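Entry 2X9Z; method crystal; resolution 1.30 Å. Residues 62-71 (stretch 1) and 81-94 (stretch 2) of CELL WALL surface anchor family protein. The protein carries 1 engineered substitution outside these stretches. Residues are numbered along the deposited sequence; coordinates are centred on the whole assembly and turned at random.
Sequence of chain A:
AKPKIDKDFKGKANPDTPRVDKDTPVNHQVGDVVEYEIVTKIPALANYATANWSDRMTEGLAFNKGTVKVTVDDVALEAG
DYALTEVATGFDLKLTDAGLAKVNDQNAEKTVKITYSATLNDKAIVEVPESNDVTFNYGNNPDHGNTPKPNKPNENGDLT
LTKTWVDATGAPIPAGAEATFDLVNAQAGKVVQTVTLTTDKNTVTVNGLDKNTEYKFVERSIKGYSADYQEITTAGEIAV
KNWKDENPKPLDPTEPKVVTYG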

ATOM      1  N   ALA A  62      -6.621  13.931  -3.194  1.00 11.75           N
ATOM      2  CA  ALA A  62      -6.794  13.577  -4.598  1.00 12.86           C
ATOM      3  C   ALA A  62      -5.435  13.315  -5.224  1.00 12.19           C
ATOM      4  O   ALA A  62      -4.650  14.239  -5.431  1.00 13.31           O
ATOM      5  CB  ALA A  62      -7.513  14.687  -5.357  1.00 13.29           C
ATOM      6  N   PHE A  63      -5.156  12.054  -5.527  1.00 11.51           N
ATOM      7  CA  PHE A  63      -3.929  11.693  -6.230  1.00 12.48           C
ATOM      8  C   PHE A  63      -3.786  12.505  -7.521  1.00 11.30           C
ATOM      9  O   PHE A  63      -4.729  12.592  -8.302  1.00 12.62           O
ATOM     10  CB  PHE A  63      -3.918  10.197  -6.547  1.00 12.17           C
ATOM     11  CG  PHE A  63      -2.754   9.772  -7.398  1.00 12.72           C
ATOM     12  CD1 PHE A  63      -1.452   9.984  -6.972  1.00 12.40           C
ATOM     13  CD2 PHE A  63      -2.965   9.194  -8.638  1.00 14.69           C
ATOM     14  CE1 PHE A  63      -0.375   9.616  -7.767  1.00 13.30           C
ATOM     15  CE2 PHE A  63      -1.892   8.817  -9.436  1.00 16.39           C
ATOM     16  CZ  PHE A  63      -0.598   9.034  -8.999  1.00 14.62           C
ATOM     17  N   ASN A  64      -2.620  13.113  -7.735  1.00 10.26           N
ATOM     18  CA  ASN A  64      -2.394  13.906  -8.945  1.00  9.72           C
ATOM     19  C   ASN A  64      -1.791  13.053 -10.066  1.00 11.03           C
ATOM     20  O   ASN A  64      -0.575  12.796 -10.111  1.00 10.70           O
ATOM     21  CB  ASN A  64      -1.495  15.116  -8.651  1.00 10.71           C
ATOM     22  CG  ASN A  64      -2.150  16.128  -7.722  1.00 11.22           C
ATOM     23  OD1 ASN A  64      -3.375  16.220  -7.645  1.00 12.39           O
ATOM     24  ND2 ASN A  64      -1.329  16.899  -7.021  1.00 12.51           N
ATOM     25  N   LYS A  65      -2.643  12.602 -10.975  1.00 10.65           N
ATOM     26  CA  LYS A  65      -2.168  11.758 -12.065  1.00 11.50           C
ATOM     27  C   LYS A  65      -1.144  12.489 -12.918  1.00 10.85           C
ATOM     28  O   LYS A  65      -1.268  13.689 -13.159  1.00 11.90           O
ATOM     29  CB  LYS A  65      -3.330  11.290 -12.933  1.00 13.62           C
ATOM     30  CG  LYS A  65      -4.323  10.410 -12.198  1.00 15.01           C
ATOM     31  CD  LYS A  65      -5.443  10.004 -13.129  1.00 17.84           C
ATOM     32  CE  LYS A  65      -6.395   9.041 -12.461  1.00 18.05           C
ATOM     33  NZ  LYS A  65      -7.498   8.712 -13.405  1.00 22.59           N
ATOM     34  N   GLY A  66      -0.129  11.759 -13.371  1.00 11.12           N
ATOM     35  CA  GLY A  66       0.890  12.319 -14.237  1.00 11.82           C
ATOM     36  C   GLY A  66       2.096  12.840 -13.474  1.00 10.82           C
ATOM     37  O   GLY A  66       3.072  13.266 -14.094  1.00 13.00           O
ATOM     38  N   THR A  67       2.037  12.812 -12.142  1.00 10.72           N
ATOM     39  CA  THR A  67       3.111  13.379 -11.325  1.00 10.03           C
ATOM     40  C   THR A  67       4.140  12.371 -10.813  1.00 10.57           C
ATOM     41  O   THR A  67       5.066  12.753 -10.103  1.00 11.47           O
ATOM     42  CB  THR A  67       2.566  14.179 -10.108  1.00 10.01           C
ATOM     43  OG1 THR A  67       1.939  13.297  -9.170  1.00 10.23           O
ATOM     44  CG2 THR A  67       1.569  15.243 -10.565  1.00 10.83           C
ATOM     45  N   VAL A  68       3.989  11.092 -11.155  1.00 10.82           N
ATOM     46  CA  VAL A  68       4.901  10.070 -10.639  1.00 11.60           C
ATOM     47  C   VAL A  68       6.241  10.092 -11.368  1.00 12.53           C
ATOM     48  O   VAL A  68       6.288  10.033 -12.603  1.00 15.39           O
ATOM     49  CB  VAL A  68       4.289   8.651 -10.709  1.00 12.73           C
ATOM     50  CG1 VAL A  68       5.241   7.628 -10.117  1.00 13.82           C
ATOM     51  CG2 VAL A  68       2.960   8.606  -9.985  1.00 14.72           C
ATOM     52  N   LYS A  69       7.322  10.185 -10.596  1.00 13.07           N
ATOM     53  CA  LYS A  69       8.682  10.093 -11.118  1.00 13.68           C
ATOM     54  C   LYS A  69       9.437   9.022 -10.338  1.00 11.60           C
ATOM     55  O   LYS A  69       9.228   8.853  -9.138  1.00 13.71           O
ATOM     56  CB  LYS A  69       9.410  11.432 -10.964  1.00 16.94           C
ATOM     57  CG  LYS A  69       8.692  12.639 -11.566  1.00 24.52           C
ATOM     58  CD  LYS A  69       9.031  12.846 -13.030  1.00 30.66           C
ATOM     59  CE  LYS A  69       8.632  14.240 -13.504  1.00 34.21           C
ATOM     60  NZ  LYS A  69       7.169  14.445 -13.434  1.00 35.40           N
ATOM     61  N   VAL A  70      10.299   8.282 -11.022  1.00 10.38           N
ATOM     62  CA  VAL A  70      11.060   7.228 -10.358  1.00  9.91           C
ATOM     63  C   VAL A  70      12.534   7.255 -10.759  1.00  9.77           C
ATOM     64  O   VAL A  70      12.869   7.359 -11.945  1.00 10.93           O
ATOM     65  CB  VAL A  70      10.443   5.828 -10.621  1.00 11.49           C
ATOM     66  CG1 VAL A  70      10.309   5.553 -12.111  1.00 12.35           C
ATOM     67  CG2 VAL A  70      11.254   4.739  -9.931  1.00 12.18           C
ATOM     68  N   THR A  71      13.400   7.167  -9.752  1.00 10.78           N
ATOM     69  CA  THR A  71      14.842   7.182  -9.943  1.00 11.63           C
ATOM     70  C   THR A  71      15.479   6.016  -9.199  1.00 10.50           C
ATOM     71  O   THR A  71      14.945   5.542  -8.190  1.00 10.83           O
ATOM     72  CB  THR A  71      15.480   8.502  -9.420  1.00 12.74           C
ATOM     73  OG1 THR A  71      15.212   8.644  -8.019  1.00 14.14           O
ATOM     74  CG2 THR A  71      14.937   9.715 -10.180  1.00 14.74           C
ATOM     75  N   ASP A  81      11.750   0.704 -18.318  1.00 12.75           N
ATOM     76  CA  ASP A  81      12.279   0.096 -17.097  1.00 11.52           C
ATOM     77  C   ASP A  81      11.200  -0.202 -16.052  1.00 11.78           C
ATOM     78  O   ASP A  81      11.464  -0.884 -15.060  1.00 11.61           O
ATOM     79  CB  ASP A  81      13.319   1.009 -16.450  1.00 12.28           C
ATOM     80  CG  ASP A  81      14.584   1.140 -17.266  1.00 13.99           C
ATOM     81  OD1 ASP A  81      14.805   0.326 -18.190  1.00 15.74           O
ATOM     82  OD2 ASP A  81      15.363   2.063 -16.965  1.00 14.18           O
ATOM     83  N   TYR A  82      10.005   0.339 -16.246  1.00 11.40           N
ATOM     84  CA  TYR A  82       8.937   0.165 -15.269  1.00 11.18           C
ATOM     85  C   TYR A  82       7.575   0.260 -15.941  1.00 10.50           C
ATOM     86  O   TYR A  82       7.460   0.781 -17.050  1.00 12.22           O
ATOM     87  CB  TYR A  82       9.041   1.207 -14.141  1.00 11.08           C
ATOM     88  CG  TYR A  82       8.864   2.644 -14.584  1.00 10.77           C
ATOM     89  CD1 TYR A  82       9.918   3.352 -15.147  1.00 13.56           C
ATOM     90  CD2 TYR A  82       7.651   3.303 -14.409  1.00 11.66           C
ATOM     91  CE1 TYR A  82       9.766   4.669 -15.543  1.00 13.94           C
ATOM     92  CE2 TYR A  82       7.486   4.619 -14.807  1.00 13.60           C
ATOM     93  CZ  TYR A  82       8.548   5.299 -15.371  1.00 13.83           C
ATOM     94  OH  TYR A  82       8.390   6.607 -15.758  1.00 17.28           O
ATOM     95  N   ALA A  83       6.555  -0.253 -15.257  1.00 10.31           N
ATOM     96  CA  ALA A  83       5.178  -0.164 -15.705  1.00 10.57           C
ATOM     97  C   ALA A  83       4.384   0.508 -14.602  1.00  9.83           C
ATOM     98  O   ALA A  83       4.327   0.010 -13.475  1.00 12.16           O
ATOM     99  CB  ALA A  83       4.618  -1.546 -15.986  1.00 13.25           C
ATOM    100  N   LEU A  84       3.793   1.649 -14.931  1.00  9.83           N
ATOM    101  CA  LEU A  84       3.021   2.447 -13.993  1.00  9.96           C
ATOM    102  C   LEU A  84       1.546   2.389 -14.370  1.00  9.80           C
ATOM    103  O   LEU A  84       1.190   2.595 -15.532  1.00 10.58           O
ATOM    104  CB  LEU A  84       3.498   3.902 -14.051  1.00 10.09           C
ATOM    105  CG  LEU A  84       2.707   4.934 -13.246  1.00 10.76           C
ATOM    106  CD1 LEU A  84       2.845   4.660 -11.756  1.00 11.75           C
ATOM    107  CD2 LEU A  84       3.175   6.336 -13.573  1.00 12.36           C
ATOM    108  N   THR A  85       0.695   2.128 -13.383  1.00 10.32           N
ATOM    109  CA  THR A  85      -0.746   2.192 -13.574  1.00 10.79           C
ATOM    110  C   THR A  85      -1.314   3.148 -12.541  1.00 10.52           C
ATOM    111  O   THR A  85      -1.131   2.956 -11.337  1.00 11.46           O
ATOM    112  CB  THR A  85      -1.409   0.817 -13.404  1.00 13.28           C
ATOM    113  OG1 THR A  85      -0.783  -0.129 -14.279  1.00 15.37           O
ATOM    114  CG2 THR A  85      -2.895   0.897 -13.740  1.00 15.76           C
ATOM    115  N   GLU A  86      -1.990   4.183 -13.025  1.00 10.57           N
ATOM    116  CA  GLU A  86      -2.559   5.211 -12.176  1.00 11.72           C
ATOM    117  C   GLU A  86      -4.069   5.091 -12.165  1.00 12.84           C
ATOM    118  O   GLU A  86      -4.705   4.944 -13.214  1.00 14.62           O
ATOM    119  CB  GLU A  86      -2.134   6.586 -12.691  1.00 12.02           C
ATOM    120  CG  GLU A  86      -0.648   6.853 -12.519  1.00 11.59           C
ATOM    121  CD  GLU A  86      -0.203   8.151 -13.167  1.00 15.12           C
ATOM    122  OE1 GLU A  86      -0.079   8.199 -14.412  1.00 18.13           O
ATOM    123  OE2 GLU A  86       0.029   9.126 -12.431  1.00 17.46           O
ATOM    124  N   VAL A  87      -4.638   5.160 -10.967  1.00 13.87           N
ATOM    125  CA  VAL A  87      -6.083   5.153 -10.796  1.00 15.64           C
ATOM    126  C   VAL A  87      -6.487   6.352  -9.942  1.00 16.02           C
ATOM    127  O   VAL A  87      -5.635   7.143  -9.517  1.00 15.22           O
ATOM    128  CB  VAL A  87      -6.582   3.830 -10.174  1.00 17.85           C
ATOM    129  CG1 VAL A  87      -6.303   2.668 -11.117  1.00 21.76           C
ATOM    130  CG2 VAL A  87      -5.927   3.590  -8.817  1.00 18.38           C
ATOM    131  N   ALA A  88      -7.779   6.492  -9.687  1.00 16.49           N
ATOM    132  CA  ALA A  88      -8.267   7.689  -9.018  1.00 16.02           C
ATOM    133  C   ALA A  88      -7.641   7.893  -7.640  1.00 16.78           C
ATOM    134  O   ALA A  88      -7.382   9.022  -7.230  1.00 17.83           O
ATOM    135  CB  ALA A  88      -9.794   7.672  -8.919  1.00 17.28           C
ATOM    136  N   THR A  89      -7.386   6.796  -6.936  1.00 15.06           N
ATOM    137  CA  THR A  89      -6.945   6.866  -5.545  1.00 13.34           C
ATOM    138  C   THR A  89      -5.465   6.543  -5.320  1.00 11.81           C
ATOM    139  O   THR A  89      -5.035   6.433  -4.172  1.00 12.33           O
ATOM    140  CB  THR A  89      -7.796   5.939  -4.641  1.00 16.95           C
ATOM    141  OG1 THR A  89      -7.722   4.596  -5.133  1.00 18.63           O
ATOM    142  CG2 THR A  89      -9.252   6.397  -4.621  1.00 18.47           C
ATOM    143  N   GLY A  90      -4.692   6.386  -6.391  1.00 12.69           N
ATOM    144  CA  GLY A  90      -3.280   6.075  -6.245  1.00 11.24           C
ATOM    145  C   GLY A  90      -2.687   5.398  -7.456  1.00 10.09           C
ATOM    146  O   GLY A  90      -3.127   5.625  -8.576  1.00 11.05           O
ATOM    147  N   PHE A  91      -1.691   4.552  -7.233  1.00  9.20           N
ATOM    148  CA  PHE A  91      -0.972   3.977  -8.351  1.00  9.11           C
ATOM    149  C   PHE A  91      -0.251   2.699  -7.964  1.00  8.77           C
ATOM    150  O   PHE A  91      -0.078   2.394  -6.773  1.00 10.34           O
ATOM    151  CB  PHE A  91       0.038   4.982  -8.910  1.00 10.10           C
ATOM    152  CG  PHE A  91       1.151   5.313  -7.951  1.00  9.17           C
ATOM    153  CD1 PHE A  91       2.329   4.567  -7.933  1.00 10.42           C
ATOM    154  CD2 PHE A  91       1.019   6.365  -7.056  1.00 10.31           C
ATOM    155  CE1 PHE A  91       3.352   4.872  -7.038  1.00 12.44           C
ATOM    156  CE2 PHE A  91       2.041   6.672  -6.167  1.00 11.07           C
ATOM    157  CZ  PHE A  91       3.207   5.927  -6.160  1.00 12.98           C
ATOM    158  N   ASP A  92       0.165   1.961  -8.984  1.00  9.04           N
ATOM    159  CA  ASP A  92       1.021   0.795  -8.823  1.00 10.04           C
ATOM    160  C   ASP A  92       2.165   0.941  -9.812  1.00  9.28           C
ATOM    161  O   ASP A  92       1.942   1.289 -10.972  1.00 10.96           O
ATOM    162  CB  ASP A  92       0.236  -0.485  -9.116  1.00 12.06           C
ATOM    163  CG  ASP A  92      -0.887  -0.717  -8.132  1.00 15.08           C
ATOM    164  OD1 ASP A  92      -0.679  -1.521  -7.212  1.00 17.78           O
ATOM    165  OD2 ASP A  92      -1.973  -0.105  -8.275  1.00 16.61           O
ATOM    166  N   LEU A  93       3.390   0.700  -9.349  1.00  9.91           N
ATOM    167  CA  LEU A  93       4.581   0.871 -10.177  1.00  9.76           C
ATOM    168  C   LEU A  93       5.422  -0.384 -10.014  1.00  9.91           C
ATOM    169  O   LEU A  93       5.819  -0.724  -8.902  1.00 11.02           O
ATOM    170  CB  LEU A  93       5.382   2.111  -9.756  1.00 11.78           C
ATOM    171  CG  LEU A  93       6.539   2.548 -10.673  1.00 12.20           C
ATOM    172  CD1 LEU A  93       6.879   4.019 -10.456  1.00 13.91           C
ATOM    173  CD2 LEU A  93       7.791   1.685 -10.502  1.00 13.52           C
ATOM    174  N   LYS A  94       5.678  -1.081 -11.115  1.00  9.78           N
ATOM    175  CA  LYS A  94       6.446  -2.309 -11.055  1.00 11.46           C
ATOM    176  C   LYS A  94       7.641  -2.229 -11.993  1.00 10.79           C
ATOM    177  O   LYS A  94       7.541  -1.694 -13.101  1.00 12.09           O
ATOM    178  CB  LYS A  94       5.567  -3.496 -11.437  1.00 18.68           C
ATOM    179  CG  LYS A  94       5.154  -3.529 -12.892  1.00 24.69           C
ATOM    180  CD  LYS A  94       4.655  -4.904 -13.276  1.00 31.90           C
ATOM    181  CE  LYS A  94       5.362  -5.408 -14.512  1.00 35.85           C
ATOM    182  NZ  LYS A  94       5.049  -6.838 -14.759  1.00 37.61           N
TER
HETATM  183  O   HOH W   1      -7.162  11.463  -8.589  1.00 24.24           O
HETATM  184  O   HOH W   2      -7.534  10.470  -5.293  1.00 24.62           O
HETATM  185  O   HOH W   3      -5.776   6.933 -14.838  1.00 17.02           O
HETATM  186  O   HOH W   4       2.684   9.896 -13.466  1.00 13.18           O
HETATM  187  O   HOH W   5       6.555   8.535 -14.777  1.00 22.95           O

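Stretch 2 is a β-hairpin: strands 82-87 and 90-94 run antiparallel, joined by a type I turn from Val 87 to Gly 90. Backbone hydrogen bonds pair Ala 83 with Lys 94 and Thr 85 with Asp 92 in both directions. The CA-to-CB bonds of Tyr 82, Leu 84, Glu 86, Phe 91 and Leu 93 point toward stretch 1. Stretch 1 crosses this surface without sharing a direct backbone-to-backbone hydrogen bond with it. CA separations of 8.5 Å for Val 68 and Leu 84 and 8.9 Å for Val 70 and Tyr 82 leave room for side chains between the stretches, whereas Phe 63 and Gly 90 approach to 5.7 Å. The contact buries 592 Å², both sides summed.

At the start of the hairpin, Val 70 places a methyl group over one face of the Tyr 82 ring, with CG1 of Val 70 3.6 Å from the ring centroid of Tyr 82 and 13° off the normal, a CH-pi contact. The phenol reaches past this apolar contact to solvent, where water 5 links Tyr 82 OH (2.8 Å) to Val 68 O (2.7 Å). Leu 84 follows on the same side of the strand, its CD2 lying 3.8 Å from Val 68 CB.

Glu 86 supplies the one direct hydrogen bond between the stretches. Its carboxylate atom OE2 accepts from Gly 66 N at 2.8 Å, with a nearly linear N-H...O angle of 173°. The donor lies within the type II turn from Asn 64 to Thr 67, which is also braced by a hydrogen bond from Thr 67 OG1 to Asn 64 O (2.7 Å). The positive phi of Gly 66 would jam a CB against the preceding carbonyl oxygen, so the backbone itself calls for glycine here. Water 4 extends the polar network, donating to Glu 86 OE2 (3.0 Å) and accepting from Val 68 N (2.9 Å). Lys 65, extended from CB outward (chi2 to chi4 all t), reaches the backbone of the same strand through water 3, which accepts from Lys 65 NZ (2.9 Å) and donates to Glu 86 O (2.8 Å).

At the turn, the aliphatic part of Lys 65 passes close to the chain, with CE 3.6 Å from Val 87 O. Ala 88 contributes its carbonyl rather than its methyl, which points away: water 1 lies 2.8 Å from Ala 88 O and 2.7 Å from Phe 63 O, between the two carbonyls. Gly 90 then lies over one face of the Phe 63 ring, its CA 4.2 Å from the ring centroid of Phe 63.

The returning strand completes the apolar surface. Phe 91 meets Phe 63 obliquely, with Phe 91 CD2 3.6 Å from Phe 63 CE1 and the ring planes inclined at 32°. Val 68 CG2 sits over a face of the Phe 91 ring, 4.3 Å from its centroid. Finally, Leu 93 CD1 lies 4.0 Å from both Val 68 CG1 and Val 70 CB, joining the two valines in a continuous hydrophobic patch.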